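Local coordinates for major capsid protein (Paramecium bursaria Chlorella virus 1, PDB 5TIP), which self-assembles as trimers into the large icosahedral capsid of this virus, of which it is the main, glycosylated building block, at residues Val49-Ser60 / Ala197-Tyr207. Residues are numbered along the deposited sequence; the frame is centred on the assembly and turned at random.
Sequences VGFGNKVSTQIS and AQPTMSVWVDY
Met201 reaches across toward the other segment and sets its methyl group between two valines: CE lies 3.7 Å from Val49 CG1 and 3.8 Å from Val55 CG2. Its CG is anti to the backbone N (chi1 -175°) and chi2 is also extended, which carries the sulfur well off its own strand before a bend at chi3 swings CE over. Further along, Thr57 OG1 and Val203 CG2 lie side by side, 4.0 Å apart, and Ile59 CD1 meets Val205 CG2 at 3.8 Å. Strands 54-58 and 200-210 belong to different sheets, and this row of mostly apolar side chains packs the two face to face in the viral jelly-roll sandwich, here the N-terminal one of the two in this family. Phe176 and Leu178 of strand 172-178 add to the apolar layer. Beyond Ile59, the phenol of Tyr207 closes this end, its OH donating to Ser60 O at 2.5 Å from 24° outside the carbonyl plane; Gln43 NE2 bonds the same hydroxyl. The opposite end is the solvent side, with Gln198 exposed and Phe51 partly so, yet its contacts are close. There the type II turn from Gly50 to Asn53 offers Phe51 N to Gln198 OE1 (2.8 Å, 161° at the hydrogen), within the amide plane, while Pro199 CD lies over one face of the Phe51 ring in a CH-pi contact, 3.8 Å from its centroid. Nearby, a water donates to both Val49 O and Pro199 O, bridging backbones that make no direct hydrogen bond to each other.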
ATOM      1  N   VAL A  49      28.714  25.614  -0.595  1.00 32.62           N
ATOM      2  CA  VAL A  49      27.346  25.257  -0.245  1.00 31.74           C
ATOM      3  C   VAL A  49      26.719  26.387   0.556  1.00 32.84           C
ATOM      4  O   VAL A  49      27.290  26.861   1.547  1.00 36.21           O
ATOM      5  CB  VAL A  49      27.317  23.933   0.531  1.00 32.39           C
ATOM      6  CG1 VAL A  49      25.915  23.653   1.045  1.00 30.37           C
ATOM      7  CG2 VAL A  49      27.800  22.795  -0.352  1.00 35.17           C
ATOM      8  N   GLY A  50      25.541  26.824   0.131  1.00 31.24           N
ATOM      9  CA  GLY A  50      24.844  27.897   0.815  1.00 31.59           C
ATOM     10  C   GLY A  50      23.571  28.232   0.073  1.00 33.23           C
ATOM     11  O   GLY A  50      23.361  27.812  -1.069  1.00 35.12           O
ATOM     12  N   PHE A  51      22.716  29.000   0.747  1.00 33.56           N
ATOM     13  CA  PHE A  51      21.442  29.388   0.154  1.00 34.65           C
ATOM     14  C   PHE A  51      21.668  30.169  -1.134  1.00 36.53           C
ATOM     15  O   PHE A  51      22.420  31.147  -1.161  1.00 38.94           O
ATOM     16  CB  PHE A  51      20.626  30.219   1.146  1.00 33.04           C
ATOM     17  CG  PHE A  51      20.096  29.428   2.308  1.00 32.60           C
ATOM     18  CD1 PHE A  51      19.092  28.492   2.121  1.00 30.52           C
ATOM     19  CD2 PHE A  51      20.597  29.619   3.584  1.00 33.99           C
ATOM     20  CE1 PHE A  51      18.600  27.761   3.185  1.00 29.36           C
ATOM     21  CE2 PHE A  51      20.107  28.890   4.653  1.00 32.05           C
ATOM     22  CZ  PHE A  51      19.109  27.960   4.452  1.00 30.68           C
ATOM     23  N   GLY A  52      21.011  29.728  -2.205  1.00 36.06           N
ATOM     24  CA  GLY A  52      21.101  30.393  -3.487  1.00 37.72           C
ATOM     25  C   GLY A  52      22.363  30.128  -4.275  1.00 37.79           C
ATOM     26  O   GLY A  52      22.611  30.827  -5.263  1.00 36.77           O
ATOM     27  N   ASN A  53      23.164  29.142  -3.885  1.00 37.30           N
ATOM     28  CA  ASN A  53      24.407  28.831  -4.572  1.00 36.37           C
ATOM     29  C   ASN A  53      24.239  27.623  -5.486  1.00 31.54           C
ATOM     30  O   ASN A  53      23.331  26.805  -5.319  1.00 31.02           O
ATOM     31  CB  ASN A  53      25.535  28.564  -3.570  1.00 38.38           C
ATOM     32  CG  ASN A  53      25.909  29.794  -2.769  1.00 39.19           C
ATOM     33  OD1 ASN A  53      25.565  30.918  -3.136  1.00 41.43           O
ATOM     34  ND2 ASN A  53      26.626  29.586  -1.671  1.00 37.29           N
ATOM     35  N   LYS A  54      25.130  27.530  -6.469  1.00 29.49           N
ATOM     36  CA  LYS A  54      25.186  26.404  -7.393  1.00 32.37           C
ATOM     37  C   LYS A  54      26.427  25.573  -7.096  1.00 33.99           C
ATOM     38  O   LYS A  54      27.546  26.099  -7.098  1.00 35.86           O
ATOM     39  CB  LYS A  54      25.192  26.869  -8.849  1.00 32.41           C
ATOM     40  CG  LYS A  54      23.907  27.536  -9.302  1.00 34.31           C
ATOM     41  CD  LYS A  54      23.980  27.909 -10.774  1.00 40.27           C
ATOM     42  CE  LYS A  54      22.667  28.498 -11.264  1.00 45.24           C
ATOM     43  NZ  LYS A  54      21.538  27.538 -11.142  1.00 50.25           N
ATOM     44  N   VAL A  55      26.223  24.286  -6.830  1.00 32.32           N
ATOM     45  CA  VAL A  55      27.309  23.344  -6.599  1.00 31.09           C
ATOM     46  C   VAL A  55      27.156  22.192  -7.582  1.00 29.61           C
ATOM     47  O   VAL A  55      26.084  21.959  -8.144  1.00 27.26           O
ATOM     48  CB  VAL A  55      27.334  22.827  -5.147  1.00 29.92           C
ATOM     49  CG1 VAL A  55      27.599  23.970  -4.182  1.00 29.02           C
ATOM     50  CG2 VAL A  55      26.023  22.140  -4.813  1.00 28.98           C
ATOM     51  N   SER A  56      28.253  21.469  -7.792  1.00 31.00           N
ATOM     52  CA  SER A  56      28.260  20.360  -8.734  1.00 30.58           C
ATOM     53  C   SER A  56      29.052  19.200  -8.153  1.00 30.70           C
ATOM     54  O   SER A  56      29.820  19.356  -7.203  1.00 34.26           O
ATOM     55  CB  SER A  56      28.847  20.770 -10.090  1.00 35.26           C
ATOM     56  OG  SER A  56      30.211  21.131  -9.966  1.00 39.00           O
ATOM     57  N   THR A  57      28.852  18.026  -8.749  1.00 31.53           N
ATOM     58  CA  THR A  57      29.531  16.807  -8.334  1.00 33.25           C
ATOM     59  C   THR A  57      29.864  15.979  -9.563  1.00 33.50           C
ATOM     60  O   THR A  57      28.995  15.746 -10.408  1.00 33.68           O
ATOM     61  CB  THR A  57      28.663  15.991  -7.366  1.00 37.24           C
ATOM     62  OG1 THR A  57      28.761  16.541  -6.047  1.00 40.44           O
ATOM     63  CG2 THR A  57      29.098  14.533  -7.341  1.00 37.22           C
ATOM     64  N   GLN A  58      31.111  15.527  -9.654  1.00 32.94           N
ATOM     65  CA  GLN A  58      31.528  14.574 -10.673  1.00 32.02           C
ATOM     66  C   GLN A  58      31.573  13.194 -10.035  1.00 29.77           C
ATOM     67  O   GLN A  58      32.321  12.976  -9.075  1.00 29.87           O
ATOM     68  CB  GLN A  58      32.895  14.941 -11.252  1.00 36.98           C
ATOM     69  CG  GLN A  58      33.330  14.046 -12.405  1.00 40.77           C
ATOM     70  CD  GLN A  58      34.741  14.341 -12.879  1.00 48.26           C
ATOM     71  OE1 GLN A  58      34.949  15.151 -13.782  1.00 51.05           O
ATOM     72  NE2 GLN A  58      35.719  13.677 -12.273  1.00 52.62           N
ATOM     73  N   ILE A  59      30.766  12.269 -10.559  1.00 30.66           N
ATOM     74  CA  ILE A  59      30.666  10.945  -9.957  1.00 28.82           C
ATOM     75  C   ILE A  59      32.016  10.255 -10.059  1.00 32.49           C
ATOM     76  O   ILE A  59      32.520  10.002 -11.160  1.00 34.13           O
ATOM     77  CB  ILE A  59      29.565  10.120 -10.632  1.00 27.25           C
ATOM     78  CG1 ILE A  59      28.234  10.873 -10.608  1.00 25.11           C
ATOM     79  CG2 ILE A  59      29.420   8.769  -9.950  1.00 27.13           C
ATOM     80  CD1 ILE A  59      27.754  11.221  -9.222  1.00 26.04           C
ATOM     81  N   SER A  60      32.612   9.956  -8.911  1.00 33.23           N
ATOM     82  CA  SER A  60      33.887   9.261  -8.908  1.00 36.68           C
ATOM     83  C   SER A  60      33.695   7.826  -9.379  1.00 35.24           C
ATOM     84  O   SER A  60      32.630   7.227  -9.205  1.00 36.92           O
ATOM     85  CB  SER A  60      34.508   9.285  -7.512  1.00 40.42           C
ATOM     86  OG  SER A  60      33.647   8.678  -6.564  1.00 42.88           O
ATOM     87  N   ALA A 197      21.413  29.583  10.066  1.00 42.51           N
ATOM     88  CA  ALA A 197      22.645  28.907   9.690  1.00 43.05           C
ATOM     89  C   ALA A 197      22.567  28.393   8.259  1.00 41.59           C
ATOM     90  O   ALA A 197      21.509  27.978   7.779  1.00 40.43           O
ATOM     91  CB  ALA A 197      22.935  27.747  10.642  1.00 46.33           C
ATOM     92  N   GLN A 198      23.707  28.431   7.575  1.00 41.81           N
ATOM     93  CA  GLN A 198      23.780  27.897   6.228  1.00 41.07           C
ATOM     94  C   GLN A 198      23.695  26.372   6.256  1.00 37.79           C
ATOM     95  O   GLN A 198      24.167  25.731   7.199  1.00 37.99           O
ATOM     96  CB  GLN A 198      25.071  28.338   5.545  1.00 43.59           C
ATOM     97  CG  GLN A 198      25.130  29.825   5.242  1.00 46.71           C
ATOM     98  CD  GLN A 198      24.139  30.239   4.171  1.00 49.04           C
ATOM     99  OE1 GLN A 198      23.763  29.441   3.314  1.00 46.81           O
ATOM    100  NE2 GLN A 198      23.708  31.493   4.216  1.00 53.34           N
ATOM    101  N   PRO A 199      23.103  25.767   5.230  1.00 34.99           N
ATOM    102  CA  PRO A 199      22.970  24.308   5.216  1.00 32.43           C
ATOM    103  C   PRO A 199      24.295  23.619   4.939  1.00 35.15           C
ATOM    104  O   PRO A 199      25.193  24.172   4.298  1.00 38.90           O
ATOM    105  CB  PRO A 199      21.972  24.058   4.082  1.00 32.28           C
ATOM    106  CG  PRO A 199      22.173  25.207   3.162  1.00 32.62           C
ATOM    107  CD  PRO A 199      22.496  26.387   4.039  1.00 34.10           C
ATOM    108  N   THR A 200      24.406  22.391   5.435  1.00 32.64           N
ATOM    109  CA  THR A 200      25.515  21.506   5.117  1.00 32.56           C
ATOM    110  C   THR A 200      25.009  20.397   4.206  1.00 31.54           C
ATOM    111  O   THR A 200      23.913  19.865   4.413  1.00 32.26           O
ATOM    112  CB  THR A 200      26.128  20.903   6.384  1.00 35.18           C
ATOM    113  OG1 THR A 200      25.223  21.074   7.479  1.00 41.60           O
ATOM    114  CG2 THR A 200      27.440  21.596   6.715  1.00 38.75           C
ATOM    115  N   MET A 201      25.800  20.056   3.192  1.00 29.68           N
ATOM    116  CA  MET A 201      25.357  19.150   2.145  1.00 28.81           C
ATOM    117  C   MET A 201      26.390  18.057   1.920  1.00 29.81           C
ATOM    118  O   MET A 201      27.597  18.278   2.063  1.00 32.05           O
ATOM    119  CB  MET A 201      25.106  19.889   0.822  1.00 32.51           C
ATOM    120  CG  MET A 201      24.519  19.006  -0.271  1.00 34.65           C
ATOM    121  SD  MET A 201      24.505  19.783  -1.893  1.00 40.09           S
ATOM    122  CE  MET A 201      24.303  21.492  -1.435  1.00 39.80           C
ATOM    123  N   SER A 202      25.898  16.871   1.573  1.00 30.21           N
ATOM    124  CA  SER A 202      26.744  15.772   1.138  1.00 30.17           C
ATOM    125  C   SER A 202      25.966  14.939   0.130  1.00 26.91           C
ATOM    126  O   SER A 202      24.744  14.803   0.228  1.00 26.88           O
ATOM    127  CB  SER A 202      27.206  14.905   2.316  1.00 32.12           C
ATOM    128  OG  SER A 202      26.103  14.347   3.006  1.00 36.60           O
ATOM    129  N   VAL A 203      26.686  14.392  -0.844  1.00 26.89           N
ATOM    130  CA  VAL A 203      26.098  13.592  -1.912  1.00 25.15           C
ATOM    131  C   VAL A 203      26.629  12.174  -1.783  1.00 28.82           C
ATOM    132  O   VAL A 203      27.843  11.969  -1.670  1.00 29.65           O
ATOM    133  CB  VAL A 203      26.416  14.175  -3.301  1.00 25.73           C
ATOM    134  CG1 VAL A 203      25.762  13.341  -4.390  1.00 25.21           C
ATOM    135  CG2 VAL A 203      25.959  15.623  -3.384  1.00 22.38           C
ATOM    136  N   TRP A 204      25.723  11.201  -1.794  1.00 30.30           N
ATOM    137  CA  TRP A 204      26.078   9.796  -1.658  1.00 26.57           C
ATOM    138  C   TRP A 204      25.532   9.023  -2.849  1.00 25.52           C
ATOM    139  O   TRP A 204      24.361   9.180  -3.210  1.00 27.10           O
ATOM    140  CB  TRP A 204      25.536   9.224  -0.346  1.00 24.12           C
ATOM    141  CG  TRP A 204      26.174   9.838   0.862  1.00 24.53           C
ATOM    142  CD1 TRP A 204      25.886  11.054   1.413  1.00 21.00           C
ATOM    143  CD2 TRP A 204      27.217   9.273   1.664  1.00 23.85           C
ATOM    144  NE1 TRP A 204      26.682  11.277   2.509  1.00 22.38           N
ATOM    145  CE2 TRP A 204      27.506  10.197   2.685  1.00 23.52           C
ATOM    146  CE3 TRP A 204      27.931   8.071   1.618  1.00 23.22           C
ATOM    147  CZ2 TRP A 204      28.479   9.960   3.651  1.00 28.21           C
ATOM    148  CZ3 TRP A 204      28.896   7.838   2.576  1.00 24.86           C
ATOM    149  CH2 TRP A 204      29.162   8.778   3.580  1.00 29.56           C
ATOM    150  N   VAL A 205      26.380   8.197  -3.455  1.00 25.63           N
ATOM    151  CA  VAL A 205      26.032   7.423  -4.641  1.00 24.01           C
ATOM    152  C   VAL A 205      26.215   5.945  -4.323  1.00 25.80           C
ATOM    153  O   VAL A 205      27.237   5.550  -3.751  1.00 26.77           O
ATOM    154  CB  VAL A 205      26.885   7.835  -5.856  1.00 23.04           C
ATOM    155  CG1 VAL A 205      26.577   6.950  -7.051  1.00 23.30           C
ATOM    156  CG2 VAL A 205      26.638   9.293  -6.200  1.00 22.18           C
ATOM    157  N   ASP A 206      25.225   5.135  -4.690  1.00 26.62           N
ATOM    158  CA  ASP A 206      25.281   3.692  -4.487  1.00 29.91           C
ATOM    159  C   ASP A 206      25.925   3.035  -5.702  1.00 26.91           C
ATOM    160  O   ASP A 206      25.405   3.137  -6.817  1.00 27.64           O
ATOM    161  CB  ASP A 206      23.881   3.125  -4.251  1.00 38.40           C
ATOM    162  CG  ASP A 206      23.358   3.421  -2.858  1.00 48.42           C
ATOM    163  OD1 ASP A 206      23.250   4.613  -2.502  1.00 51.88           O
ATOM    164  OD2 ASP A 206      23.048   2.460  -2.123  1.00 51.00           O
ATOM    165  N   TYR A 207      27.051   2.364  -5.483  1.00 27.16           N
ATOM    166  CA  TYR A 207      27.795   1.713  -6.549  1.00 26.33           C
ATOM    167  C   TYR A 207      27.523   0.215  -6.557  1.00 26.43           C
ATOM    168  O   TYR A 207      27.297  -0.402  -5.512  1.00 26.75           O
ATOM    169  CB  TYR A 207      29.299   1.955  -6.399  1.00 24.17           C
ATOM    170  CG  TYR A 207      29.727   3.382  -6.651  1.00 25.29           C
ATOM    171  CD1 TYR A 207      29.626   4.344  -5.655  1.00 24.90           C
ATOM    172  CD2 TYR A 207      30.236   3.769  -7.884  1.00 26.70           C
ATOM    173  CE1 TYR A 207      30.017   5.651  -5.879  1.00 24.33           C
ATOM    174  CE2 TYR A 207      30.630   5.074  -8.118  1.00 26.28           C
ATOM    175  CZ  TYR A 207      30.519   6.009  -7.112  1.00 25.59           C
ATOM    176  OH  TYR A 207      30.908   7.310  -7.338  1.00 27.38           O
TER
HETATM  177  O   HOH W   1      28.151  25.026   3.941  1.00 43.29           O